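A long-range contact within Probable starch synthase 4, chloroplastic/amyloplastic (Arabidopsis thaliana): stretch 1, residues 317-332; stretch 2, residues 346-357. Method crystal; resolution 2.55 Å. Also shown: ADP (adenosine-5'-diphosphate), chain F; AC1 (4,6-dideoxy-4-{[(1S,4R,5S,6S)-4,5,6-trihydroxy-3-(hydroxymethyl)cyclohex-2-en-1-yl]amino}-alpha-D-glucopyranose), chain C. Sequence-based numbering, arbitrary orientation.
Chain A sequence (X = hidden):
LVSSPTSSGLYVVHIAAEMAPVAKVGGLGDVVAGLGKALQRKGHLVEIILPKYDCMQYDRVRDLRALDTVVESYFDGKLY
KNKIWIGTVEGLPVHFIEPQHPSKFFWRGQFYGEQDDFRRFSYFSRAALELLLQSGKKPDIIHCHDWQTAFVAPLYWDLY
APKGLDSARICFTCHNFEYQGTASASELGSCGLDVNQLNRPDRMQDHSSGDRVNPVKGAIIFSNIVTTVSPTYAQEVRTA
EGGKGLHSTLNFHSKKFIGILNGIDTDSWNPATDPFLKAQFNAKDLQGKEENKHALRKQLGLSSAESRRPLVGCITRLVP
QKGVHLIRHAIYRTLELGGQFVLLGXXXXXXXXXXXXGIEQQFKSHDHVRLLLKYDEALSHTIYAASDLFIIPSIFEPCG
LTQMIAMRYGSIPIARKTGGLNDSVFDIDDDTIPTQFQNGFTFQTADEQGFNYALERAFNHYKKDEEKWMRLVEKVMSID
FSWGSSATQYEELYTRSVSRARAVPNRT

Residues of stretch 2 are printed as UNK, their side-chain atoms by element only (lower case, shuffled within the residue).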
# COMPACT_ATOMS: atom_id res chain seq x y z
N ARG A 317 6.49 2.42 -8.16
CA ARG A 317 7.83 2.53 -7.66
C ARG A 317 8.63 1.58 -8.53
O ARG A 317 8.16 0.53 -8.88
CB ARG A 317 7.92 2.15 -6.17
CG ARG A 317 7.14 3.10 -5.25
CD ARG A 317 6.95 2.63 -3.80
NE ARG A 317 6.56 1.20 -3.73
CZ ARG A 317 7.39 0.18 -3.49
NH1 ARG A 317 8.68 0.42 -3.28
NH2 ARG A 317 6.94 -1.08 -3.44
N LEU A 318 9.85 1.98 -8.88
CA LEU A 318 10.69 1.20 -9.75
C LEU A 318 11.69 0.40 -8.92
O LEU A 318 12.82 0.82 -8.69
CB LEU A 318 11.39 2.13 -10.73
CG LEU A 318 10.51 2.88 -11.73
CD1 LEU A 318 11.32 3.99 -12.37
CD2 LEU A 318 9.97 1.96 -12.81
N VAL A 319 11.23 -0.77 -8.49
CA VAL A 319 12.01 -1.72 -7.67
C VAL A 319 11.80 -3.12 -8.25
O VAL A 319 10.80 -3.36 -8.90
CB VAL A 319 11.58 -1.65 -6.17
CG1 VAL A 319 11.80 -0.25 -5.61
CG2 VAL A 319 10.10 -2.03 -5.96
N PRO A 320 12.72 -4.06 -8.00
CA PRO A 320 12.58 -5.41 -8.60
C PRO A 320 11.21 -6.04 -8.49
O PRO A 320 10.79 -6.72 -9.42
CB PRO A 320 13.60 -6.23 -7.85
CG PRO A 320 14.68 -5.25 -7.47
CD PRO A 320 14.05 -3.89 -7.38
N GLN A 321 10.51 -5.82 -7.38
CA GLN A 321 9.19 -6.41 -7.17
C GLN A 321 8.25 -6.16 -8.36
O GLN A 321 7.44 -7.05 -8.75
CB GLN A 321 8.58 -5.88 -5.89
CG GLN A 321 7.13 -6.30 -5.63
CD GLN A 321 6.48 -5.53 -4.51
OE1 GLN A 321 7.16 -5.05 -3.61
NE2 GLN A 321 5.13 -5.39 -4.56
N LYS A 322 8.35 -4.96 -8.93
CA LYS A 322 7.42 -4.49 -9.94
C LYS A 322 7.73 -4.96 -11.38
O LYS A 322 7.03 -4.59 -12.32
CB LYS A 322 7.37 -2.96 -9.89
CG LYS A 322 6.97 -2.42 -8.53
CD LYS A 322 5.52 -2.78 -8.16
CE LYS A 322 5.08 -2.04 -6.92
NZ LYS A 322 3.83 -2.58 -6.35
N GLY A 323 8.78 -5.78 -11.53
CA GLY A 323 9.16 -6.32 -12.82
C GLY A 323 9.72 -5.22 -13.72
O GLY A 323 9.19 -4.97 -14.80
N VAL A 324 10.76 -4.55 -13.26
CA VAL A 324 11.29 -3.40 -13.99
C VAL A 324 11.87 -3.72 -15.37
O VAL A 324 11.83 -2.84 -16.25
CB VAL A 324 12.36 -2.62 -13.20
CG1 VAL A 324 11.65 -1.72 -12.17
CG2 VAL A 324 13.43 -3.53 -12.60
N HIS A 325 12.40 -4.94 -15.55
CA HIS A 325 12.89 -5.36 -16.86
C HIS A 325 11.72 -5.46 -17.85
O HIS A 325 11.88 -5.08 -19.02
CB HIS A 325 13.71 -6.67 -16.80
CG HIS A 325 15.00 -6.54 -16.05
ND1 HIS A 325 15.97 -5.62 -16.39
CD2 HIS A 325 15.47 -7.18 -14.94
CE1 HIS A 325 16.98 -5.70 -15.54
NE2 HIS A 325 16.70 -6.65 -14.65
N LEU A 326 10.58 -5.97 -17.37
CA LEU A 326 9.35 -6.02 -18.16
C LEU A 326 8.75 -4.65 -18.43
O LEU A 326 8.21 -4.43 -19.50
CB LEU A 326 8.30 -6.93 -17.50
CG LEU A 326 8.71 -8.39 -17.45
CD1 LEU A 326 7.69 -9.17 -16.65
CD2 LEU A 326 8.91 -8.96 -18.88
N ILE A 327 8.86 -3.73 -17.49
CA ILE A 327 8.42 -2.37 -17.70
C ILE A 327 9.28 -1.71 -18.79
O ILE A 327 8.75 -1.11 -19.72
CB ILE A 327 8.46 -1.54 -16.42
CG1 ILE A 327 7.38 -2.07 -15.46
CG2 ILE A 327 8.17 -0.08 -16.71
CD1 ILE A 327 7.48 -1.55 -14.03
N ARG A 328 10.60 -1.84 -18.65
CA ARG A 328 11.52 -1.40 -19.69
C ARG A 328 11.13 -1.96 -21.08
O ARG A 328 11.03 -1.18 -22.03
CB ARG A 328 12.92 -1.83 -19.36
CG ARG A 328 13.97 -1.33 -20.34
CD ARG A 328 15.28 -2.06 -20.21
NE ARG A 328 16.36 -1.17 -20.66
CZ ARG A 328 16.74 -0.99 -21.93
NH1 ARG A 328 17.75 -0.16 -22.21
NH2 ARG A 328 16.12 -1.62 -22.94
N HIS A 329 10.90 -3.26 -21.17
CA HIS A 329 10.53 -3.90 -22.42
C HIS A 329 9.24 -3.34 -22.97
O HIS A 329 9.12 -3.10 -24.16
CB HIS A 329 10.40 -5.42 -22.28
CG HIS A 329 9.84 -6.09 -23.50
ND1 HIS A 329 10.51 -6.11 -24.70
CD2 HIS A 329 8.67 -6.75 -23.71
CE1 HIS A 329 9.79 -6.76 -25.59
NE2 HIS A 329 8.67 -7.17 -25.02
N ALA A 330 8.27 -3.14 -22.10
CA ALA A 330 6.94 -2.65 -22.48
C ALA A 330 6.98 -1.28 -23.13
O ALA A 330 6.13 -1.00 -23.96
CB ALA A 330 6.03 -2.62 -21.27
N ILE A 331 7.94 -0.44 -22.75
CA ILE A 331 8.07 0.85 -23.36
C ILE A 331 8.31 0.67 -24.86
O ILE A 331 7.58 1.23 -25.68
CB ILE A 331 9.19 1.69 -22.73
CG1 ILE A 331 8.81 2.12 -21.31
CG2 ILE A 331 9.47 2.95 -23.56
CD1 ILE A 331 10.00 2.57 -20.47
N TYR A 332 9.32 -0.12 -25.19
CA TYR A 332 9.70 -0.33 -26.58
C TYR A 332 8.67 -1.12 -27.36
O TYR A 332 8.43 -0.84 -28.52
CB TYR A 332 11.10 -0.98 -26.70
CG TYR A 332 12.18 -0.12 -26.14
CD1 TYR A 332 12.75 0.86 -26.90
CD2 TYR A 332 12.61 -0.27 -24.80
CE1 TYR A 332 13.76 1.66 -26.38
CE2 TYR A 332 13.62 0.52 -24.26
CZ TYR A 332 14.19 1.49 -25.06
OH TYR A 332 15.20 2.31 -24.59
N UNK A 346 9.57 6.48 -9.70
CA UNK A 346 10.98 6.60 -9.37
C UNK A 346 11.47 5.46 -8.51
O UNK A 346 10.68 4.73 -7.94
c UNK A 346 11.33 7.97 -8.76
o UNK A 346 10.64 8.15 -7.57
N UNK A 347 12.79 5.31 -8.48
CA UNK A 347 13.45 4.20 -7.85
C UNK A 347 14.30 4.72 -6.73
O UNK A 347 15.05 5.66 -6.93
o UNK A 347 14.97 2.36 -8.28
c UNK A 347 14.41 3.53 -8.84
N UNK A 348 14.26 4.05 -5.57
CA UNK A 348 15.29 4.30 -4.56
C UNK A 348 16.65 3.66 -4.89
O UNK A 348 17.60 3.88 -4.14
c UNK A 348 14.70 3.62 -3.31
c UNK A 348 13.93 2.46 -3.84
c UNK A 348 13.40 2.90 -5.20
N UNK A 349 16.73 2.85 -5.96
CA UNK A 349 17.95 2.11 -6.30
C UNK A 349 18.67 2.82 -7.44
O UNK A 349 18.20 2.79 -8.55
c UNK A 349 18.89 -0.16 -6.90
c UNK A 349 17.61 0.65 -6.71
c UNK A 349 16.70 -0.01 -5.69
N UNK A 350 19.82 3.43 -7.18
CA UNK A 350 20.47 4.26 -8.22
C UNK A 350 20.73 3.63 -9.59
O UNK A 350 20.61 4.32 -10.59
c UNK A 350 20.45 3.63 -5.87
c UNK A 350 21.47 4.73 -6.12
c UNK A 350 21.80 4.66 -7.57
N UNK A 351 21.10 2.36 -9.66
CA UNK A 351 21.35 1.73 -10.98
C UNK A 351 20.06 1.60 -11.79
O UNK A 351 20.09 1.68 -13.00
c UNK A 351 22.14 0.40 -10.90
c UNK A 351 21.30 -0.80 -10.57
c UNK A 351 21.06 -1.42 -9.38
c UNK A 351 19.98 -2.53 -10.94
n UNK A 351 20.63 -1.53 -11.53
n UNK A 351 20.22 -2.48 -9.64
N UNK A 352 18.94 1.42 -11.12
CA UNK A 352 17.61 1.41 -11.73
C UNK A 352 17.21 2.83 -12.14
O UNK A 352 16.71 3.04 -13.25
c UNK A 352 16.54 0.78 -10.81
c UNK A 352 16.94 -0.65 -10.44
c UNK A 352 15.16 0.78 -11.48
c UNK A 352 15.87 -1.50 -9.78
N UNK A 353 17.46 3.81 -11.27
CA UNK A 353 17.22 5.21 -11.64
C UNK A 353 18.04 5.59 -12.88
O UNK A 353 17.52 6.17 -13.82
c UNK A 353 15.38 7.67 -10.41
o UNK A 353 14.70 6.76 -9.90
c UNK A 353 16.90 7.57 -10.58
c UNK A 353 17.50 6.16 -10.46
n UNK A 353 14.84 8.79 -10.84
N UNK A 354 19.32 5.22 -12.88
CA UNK A 354 20.25 5.51 -13.98
C UNK A 354 19.78 4.86 -15.32
O UNK A 354 19.85 5.48 -16.37
c UNK A 354 21.64 5.03 -13.54
n UNK A 354 24.66 2.74 -11.19
c UNK A 354 22.85 5.58 -14.26
c UNK A 354 24.32 3.99 -11.52
n UNK A 354 24.41 4.37 -12.80
n UNK A 354 23.96 4.82 -10.53
c UNK A 354 24.05 5.69 -13.36
N UNK A 355 19.27 3.63 -15.25
CA UNK A 355 18.81 2.88 -16.43
C UNK A 355 17.59 3.57 -17.07
O UNK A 355 17.53 3.72 -18.30
c UNK A 355 17.44 -0.83 -16.64
o UNK A 355 16.63 -1.45 -17.40
c UNK A 355 18.20 0.42 -17.16
o UNK A 355 17.60 -1.22 -15.45
c UNK A 355 18.46 1.44 -16.04
N UNK A 356 16.64 4.00 -16.24
CA UNK A 356 15.46 4.71 -16.73
C UNK A 356 15.77 6.14 -17.17
O UNK A 356 15.19 6.62 -18.13
c UNK A 356 12.46 3.18 -16.52
c UNK A 356 11.83 1.95 -16.60
c UNK A 356 12.33 0.86 -15.90
c UNK A 356 14.31 4.65 -15.71
c UNK A 356 13.58 3.34 -15.74
c UNK A 356 13.46 1.00 -15.14
c UNK A 356 14.08 2.22 -15.07
N UNK A 357 16.70 6.79 -16.48
CA UNK A 357 17.18 8.12 -16.87
C UNK A 357 17.73 8.12 -18.30
O UNK A 357 17.55 9.09 -19.02
c UNK A 357 17.67 9.44 -14.73
o UNK A 357 18.14 10.14 -12.51
c UNK A 357 18.25 8.65 -15.90
o UNK A 357 19.88 9.54 -13.72
c UNK A 357 18.64 9.73 -13.58
PB ADP F . 3.23 -0.45 -3.53
O1B ADP F . 2.58 -0.45 -2.17
O2B ADP F . 3.86 0.84 -3.97
O3B ADP F . 4.18 -1.61 -3.67
PA ADP F . 0.48 -0.41 -4.41
O1A ADP F . -0.14 -0.66 -5.75
O2A ADP F . -0.11 -1.21 -3.27
O3A ADP F . 2.05 -0.69 -4.60
O5' ADP F . 0.38 1.14 -4.00
C5' ADP F . 0.92 2.18 -4.82
C4' ADP F . 0.30 3.57 -4.57
O4' ADP F . 1.30 4.58 -4.74
C3' ADP F . -0.78 3.94 -5.57
O3' ADP F . -1.65 4.87 -4.97
C2' ADP F . -0.02 4.63 -6.67
O2' ADP F . -0.82 5.50 -7.44
C1' ADP F . 1.00 5.39 -5.88
N9 ADP F . 2.26 5.64 -6.61
C8 ADP F . 3.26 4.78 -6.83
N7 ADP F . 4.28 5.39 -7.48
C5 ADP F . 3.93 6.67 -7.69
C6 ADP F . 4.54 7.87 -8.35
N6 ADP F . 5.76 7.79 -8.92
N1 ADP F . 3.81 9.02 -8.33
C2 ADP F . 2.58 9.07 -7.77
N3 ADP F . 1.99 8.02 -7.18
C4 ADP F . 2.60 6.82 -7.11
C1 AC1 C . 6.59 -0.16 2.68
O2 AC1 C . 6.22 -1.98 4.24
C2 AC1 C . 5.63 -1.26 3.15
C4A AC1 C . 0.31 -3.78 -1.28
C3 AC1 C . 5.20 -2.17 2.00
O3 AC1 C . 4.26 -3.11 2.53
C4 AC1 C . 4.61 -1.34 0.86
N4A AC1 C . 4.09 -2.12 -0.28
C5 AC1 C . 5.71 -0.36 0.44
O5 AC1 C . 6.03 0.49 1.54
C6 AC1 C . 5.29 0.57 -0.69
C1B AC1 C . 2.98 -3.09 -0.19
C2B AC1 C . 2.83 -3.99 -1.44
O2B AC1 C . 3.94 -3.90 -2.36
C3B AC1 C . 1.52 -3.81 -2.20
O3B AC1 C . 1.36 -4.97 -3.01
O4 AC1 C . -0.86 -3.51 -2.06
C5B AC1 C . 0.48 -2.79 -0.17
C7B AC1 C . 1.69 -2.44 0.27
C6B AC1 C . -0.74 -2.22 0.51
O6B AC1 C . -1.49 -3.25 1.17

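Position 346 carries one carbon and then one oxygen. Its backbone does the work here: the amide N of Leu318 donates a hydrogen bond to the carbonyl O of 346 at 3.0 Å, nearly straight at 172°. This is Ser346, a small residue lying close beside stretch 1.

Position 347 again has one carbon and one oxygen. The oxygen lies 2.7 Å from Leu318 O and donates a hydrogen bond to it, so the residue is Ser347. Its OG also accepts from the backbone N of position 349 at 3.0 Å, and a short hydroxyl can thus tie its own turn to the backbone of Leu318.

At 348 three carbons close a ring onto the backbone N, and a ring carbon packs on Val319. This is Pro348, its CD 3.6 Å from Val319 CG1; a rigid apolar ring suits a turn and gives the valine a carbon surface to pack on.

Position 349 has three carbons, one bearing the other two, and none touches stretch 1: Val349. Its CG2 stays 4.9 Å from Val319 CG1. It precedes the helix at the N-cap position, where an apolar side chain cannot cap; its backbone O instead accepts from the N of 353.

Three carbons again close onto N at 350, out of reach of stretch 1, giving Pro350. Proline is well tolerated in the first turn of a helix, where its nitrogen needs no helical acceptor.

At 351 one carbon leads to a five-membered ring of three carbons and two nitrogens, without contact to stretch 1. This is His351, whose polar ring is easily accommodated in an exposed place.

Position 352 has four carbons, forked at the first, with one arm two carbons long. The short arm meets Leu318; the long arm's end meets Pro320 and Val324. This is Ile352: CG2 lies 4.1 Å from Leu318 CB, while CD1 reaches Pro320 CD at 3.8 Å and Val324 CG2 at 4.2 Å. The branched shape lets one buried residue touch both the loop and the helix of stretch 1.

Position 353 shows three carbons, the last bearing one oxygen and one nitrogen, hence Gln353. Its OE1 accepts a hydrogen bond from Ser347 N at 2.8 Å, bracing the turn against the helix.

At 354 three carbons, a nitrogen and a carbon with two more nitrogens, beyond reach of stretch 1, identify Arg354, its charge readily accommodated where exposed.

Position 355 has three carbons, the third carrying two oxygens, one at the edge of the Arg328 guanidinium: Glu355. Its negative charge suits a salt bridge, OE1 to Arg328 NE at 3.3 Å.

At 356 one carbon bears a six-carbon ring, which fills a hole among Val324, Ile327, Arg328 and Ile331, a place suited to a broad, flat apolar group. This is Phe356; Leu318 CD2 sits over its face, 4.2 Å from the centroid, in a CH-pi contact.

Position 357, three carbons ending in two oxygens, is free of stretch 1: Glu357, its charge at ease where exposed.

The contact works in two parts. Two hydrogen bonds, Leu318 N to Ser346 O and Ser347 OG to Leu318 O, hold the stretches together ahead of their helices. The helices, whose axes come within 11.8 Å and run nearly parallel, 3° apart, then pack through Ile352 and Phe356, with the salt bridge at a more exposed margin.

Stretch 2 346-357: SSPVPHIQREFE
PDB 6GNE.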